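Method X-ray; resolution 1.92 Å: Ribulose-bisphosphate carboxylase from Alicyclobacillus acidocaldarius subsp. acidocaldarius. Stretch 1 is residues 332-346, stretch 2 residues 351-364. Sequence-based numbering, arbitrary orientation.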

# COMPACT_ATOMS: atom_id res chain seq x y z
N VAL B 332 20.43 -8.78 -2.88
CA VAL B 332 19.25 -9.61 -2.79
C VAL B 332 19.26 -10.60 -3.95
O VAL B 332 19.71 -10.26 -5.03
CB VAL B 332 17.98 -8.76 -2.89
CG1 VAL B 332 16.71 -9.63 -2.80
CG2 VAL B 332 17.99 -7.68 -1.80
N LEU B 333 18.77 -11.82 -3.71
CA LEU B 333 18.65 -12.82 -4.77
C LEU B 333 17.39 -12.57 -5.58
O LEU B 333 16.31 -12.49 -5.02
CB LEU B 333 18.57 -14.24 -4.16
CG LEU B 333 19.85 -14.98 -3.78
CD1 LEU B 333 19.51 -16.14 -2.83
CD2 LEU B 333 20.54 -15.51 -5.03
N PRO B 334 17.53 -12.41 -6.89
CA PRO B 334 16.34 -12.29 -7.75
C PRO B 334 15.69 -13.64 -8.05
O PRO B 334 16.38 -14.65 -8.35
CB PRO B 334 16.89 -11.66 -9.03
CG PRO B 334 18.33 -12.03 -9.05
CD PRO B 334 18.78 -12.15 -7.62
N ALA B 335 14.37 -13.66 -7.96
CA ALA B 335 13.61 -14.87 -8.26
C ALA B 335 12.53 -14.55 -9.30
O ALA B 335 11.34 -14.40 -8.97
CB ALA B 335 12.98 -15.41 -6.99
N PRO B 336 12.94 -14.39 -10.57
CA PRO B 336 11.99 -13.96 -11.60
C PRO B 336 10.99 -15.08 -11.89
O PRO B 336 11.34 -16.26 -11.92
CB PRO B 336 12.89 -13.64 -12.80
CG PRO B 336 14.15 -14.43 -12.56
CD PRO B 336 14.32 -14.52 -11.09
N SER B 337 9.73 -14.69 -12.07
CA SER B 337 8.64 -15.63 -12.12
C SER B 337 7.99 -15.64 -13.50
O SER B 337 8.08 -14.64 -14.24
CB SER B 337 7.60 -15.30 -11.04
OG SER B 337 6.95 -14.04 -11.28
N ALA B 338 7.33 -16.76 -13.83
CA ALA B 338 6.63 -16.99 -15.10
C ALA B 338 7.52 -17.35 -16.30
O ALA B 338 8.52 -16.70 -16.57
CB ALA B 338 5.66 -15.86 -15.45
N GLY B 339 7.14 -18.41 -17.01
CA GLY B 339 7.91 -18.81 -18.18
C GLY B 339 9.23 -19.47 -17.81
O GLY B 339 10.13 -19.55 -18.63
N ILE B 340 9.34 -19.93 -16.58
CA ILE B 340 10.57 -20.56 -16.11
C ILE B 340 10.53 -22.07 -16.37
O ILE B 340 9.84 -22.79 -15.66
CB ILE B 340 10.75 -20.32 -14.60
CG1 ILE B 340 10.61 -18.82 -14.28
CG2 ILE B 340 12.08 -20.90 -14.11
CD1 ILE B 340 11.64 -17.90 -14.97
N TYR B 341 11.27 -22.54 -17.37
CA TYR B 341 11.41 -23.96 -17.69
C TYR B 341 12.87 -24.34 -17.94
O TYR B 341 13.69 -23.46 -18.23
CB TYR B 341 10.60 -24.28 -18.93
CG TYR B 341 9.18 -23.82 -18.81
CD1 TYR B 341 8.27 -24.52 -18.02
CD2 TYR B 341 8.75 -22.68 -19.47
CE1 TYR B 341 6.97 -24.10 -17.91
CE2 TYR B 341 7.45 -22.25 -19.35
CZ TYR B 341 6.56 -22.96 -18.58
OH TYR B 341 5.24 -22.54 -18.47
N PRO B 342 13.20 -25.65 -17.83
CA PRO B 342 14.59 -26.09 -17.98
C PRO B 342 15.25 -25.61 -19.27
O PRO B 342 16.44 -25.31 -19.25
CB PRO B 342 14.48 -27.62 -17.96
CG PRO B 342 13.32 -27.87 -17.03
CD PRO B 342 12.33 -26.77 -17.43
N GLY B 343 14.48 -25.49 -20.34
CA GLY B 343 15.01 -25.00 -21.61
C GLY B 343 15.46 -23.56 -21.52
O GLY B 343 16.28 -23.10 -22.32
N LEU B 344 14.93 -22.83 -20.55
CA LEU B 344 15.28 -21.42 -20.40
C LEU B 344 16.50 -21.23 -19.52
O LEU B 344 17.07 -20.15 -19.50
CB LEU B 344 14.09 -20.61 -19.87
CG LEU B 344 14.16 -19.08 -20.00
CD1 LEU B 344 14.06 -18.63 -21.47
CD2 LEU B 344 13.12 -18.33 -19.12
N VAL B 345 16.91 -22.28 -18.79
CA VAL B 345 18.05 -22.19 -17.87
C VAL B 345 19.33 -21.53 -18.41
O VAL B 345 19.91 -20.68 -17.73
CB VAL B 345 18.35 -23.52 -17.13
CG1 VAL B 345 19.72 -23.47 -16.46
CG2 VAL B 345 17.27 -23.79 -16.08
N PRO B 346 19.78 -21.90 -19.62
CA PRO B 346 20.99 -21.23 -20.13
C PRO B 346 20.80 -19.74 -20.35
O PRO B 346 21.72 -18.97 -20.12
CB PRO B 346 21.24 -21.93 -21.47
CG PRO B 346 20.57 -23.26 -21.34
CD PRO B 346 19.34 -22.98 -20.52
N ASP B 351 21.30 -13.97 -18.32
CA ASP B 351 20.62 -12.82 -17.75
C ASP B 351 21.06 -12.49 -16.31
O ASP B 351 21.26 -11.33 -15.96
CB ASP B 351 19.09 -13.01 -17.75
CG ASP B 351 18.46 -12.86 -19.13
OD1 ASP B 351 19.18 -12.55 -20.10
OD2 ASP B 351 17.24 -13.07 -19.25
N PHE B 352 21.19 -13.51 -15.47
CA PHE B 352 21.38 -13.24 -14.04
C PHE B 352 22.68 -13.77 -13.41
O PHE B 352 23.06 -13.34 -12.33
CB PHE B 352 20.19 -13.75 -13.23
CG PHE B 352 18.87 -13.13 -13.62
CD1 PHE B 352 18.45 -11.95 -13.05
CD2 PHE B 352 18.04 -13.75 -14.54
CE1 PHE B 352 17.24 -11.37 -13.41
CE2 PHE B 352 16.83 -13.19 -14.91
CZ PHE B 352 16.42 -12.00 -14.33
N GLY B 353 23.35 -14.69 -14.09
CA GLY B 353 24.51 -15.35 -13.51
C GLY B 353 24.08 -16.47 -12.57
O GLY B 353 22.92 -16.91 -12.63
N VAL B 354 24.98 -16.93 -11.69
CA VAL B 354 24.63 -18.01 -10.78
C VAL B 354 23.77 -17.56 -9.59
O VAL B 354 23.06 -18.39 -9.01
CB VAL B 354 25.88 -18.78 -10.25
CG1 VAL B 354 26.63 -19.45 -11.40
CG2 VAL B 354 26.79 -17.85 -9.49
N ASP B 355 23.84 -16.27 -9.23
CA ASP B 355 23.07 -15.72 -8.10
C ASP B 355 21.61 -15.49 -8.48
O ASP B 355 21.17 -14.37 -8.76
CB ASP B 355 23.69 -14.43 -7.56
CG ASP B 355 24.96 -14.69 -6.76
OD1 ASP B 355 25.26 -15.86 -6.45
OD2 ASP B 355 25.65 -13.70 -6.44
N LEU B 356 20.87 -16.58 -8.50
CA LEU B 356 19.57 -16.60 -9.12
C LEU B 356 18.78 -17.68 -8.41
O LEU B 356 19.34 -18.70 -7.99
CB LEU B 356 19.74 -16.95 -10.60
CG LEU B 356 18.51 -17.28 -11.44
CD1 LEU B 356 17.66 -16.03 -11.62
CD2 LEU B 356 18.93 -17.87 -12.79
N VAL B 357 17.48 -17.46 -8.24
CA VAL B 357 16.60 -18.54 -7.83
C VAL B 357 15.75 -18.92 -9.03
O VAL B 357 15.07 -18.07 -9.60
CB VAL B 357 15.68 -18.13 -6.68
CG1 VAL B 357 14.75 -19.30 -6.31
CG2 VAL B 357 16.51 -17.68 -5.46
N LEU B 358 15.81 -20.20 -9.43
CA LEU B 358 14.93 -20.71 -10.46
C LEU B 358 13.56 -20.91 -9.81
O LEU B 358 13.34 -21.85 -9.05
CB LEU B 358 15.47 -21.99 -11.13
CG LEU B 358 16.78 -21.80 -11.90
CD1 LEU B 358 17.50 -23.13 -12.14
CD2 LEU B 358 16.56 -21.06 -13.22
N ASN B 359 12.67 -19.97 -10.10
CA ASN B 359 11.37 -19.88 -9.47
C ASN B 359 10.37 -20.66 -10.31
O ASN B 359 9.69 -20.11 -11.16
CB ASN B 359 10.98 -18.39 -9.39
CG ASN B 359 9.73 -18.13 -8.58
OD1 ASN B 359 9.04 -19.06 -8.17
ND2 ASN B 359 9.42 -16.86 -8.35
N ALA B 360 10.32 -21.97 -10.10
CA ALA B 360 9.48 -22.82 -10.93
C ALA B 360 8.12 -23.11 -10.29
O ALA B 360 8.01 -23.31 -9.09
CB ALA B 360 10.20 -24.11 -11.23
N GLY B 361 7.08 -23.13 -11.12
CA GLY B 361 5.75 -23.52 -10.66
C GLY B 361 5.18 -24.59 -11.56
O GLY B 361 5.29 -25.79 -11.27
N GLY B 362 4.57 -24.16 -12.67
CA GLY B 362 4.14 -25.08 -13.70
C GLY B 362 5.32 -25.85 -14.26
O GLY B 362 5.16 -26.95 -14.78
N GLY B 363 6.51 -25.27 -14.16
CA GLY B 363 7.73 -25.94 -14.59
C GLY B 363 7.98 -27.23 -13.83
O GLY B 363 8.54 -28.20 -14.37
N ILE B 364 7.59 -27.25 -12.56
CA ILE B 364 7.71 -28.46 -11.75
C ILE B 364 6.48 -29.33 -11.90
O ILE B 364 6.56 -30.52 -12.25
CB ILE B 364 7.88 -28.12 -10.27
CG1 ILE B 364 9.14 -27.31 -10.06
CG2 ILE B 364 7.95 -29.39 -9.43
CD1 ILE B 364 10.37 -28.11 -10.29
O HOH W 1 13.52 -17.85 -11.75
O HOH W 2 7.52 -19.05 -12.16

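The two strands run nearly parallel, 21° apart, yet Pro 334 and Pro 336 have no backbone N-H to donate. One direct backbone hydrogen bond joins them, Val 357 N to Pro 334 O at 3.0 Å and almost straight. Past it the pairing is carried by substitutes. Water 1 donates to Pro 336 O and Val 357 O (2.7 Å each) and accepts from Asn 359 N at 2.8 Å, filling the gap where the strands no longer bond directly. Water 2 does similar work further on, accepting from Ala 338 N at 2.8 Å and donating to Asn 359 O at 2.6 Å.

Asn 359 is the key side chain. Its CB points toward stretch 1, and chi1 in t with chi2 near -8° carries the amide across, so that ND2 donates to Ala 335 O at 3.2 Å. The side chain thereby supplies a bond that the backbone does not make here.

On one flank, Phe 352 in m (chi2 -87°) lays its ring obliquely beside both prolines: CD1 is 4.0 Å from Pro 334 CG, and CE2 is 3.8 Å from Pro 336 CG. Leu 356 starts with its CB pointing away, but chi1 t and chi2 p bring CD1 back to 3.7 Å from Pro 336 CD. Leu 358 also starts away; chi1 m and chi2 t bring its CD1 to 4.0 Å from Val 345 CG2. Leu 333 starts sideways; its m,t rotamer takes CD2 to 3.6 Å from Leu 356 N. Ala 335 and Val 357 meet side by side, Ala 335 CB to Val 357 CB 3.8 Å.

Ile 340, m,m, points toward stretch 2 and sets CG1 3.5 Å from Asn 359 O. Beyond it, Gly 363 packs its CA 3.8 Å from Tyr 341 CD1; an ideal CB there would lie 2.7 Å from Ile 340 O, a clash, so close approach depends on glycine.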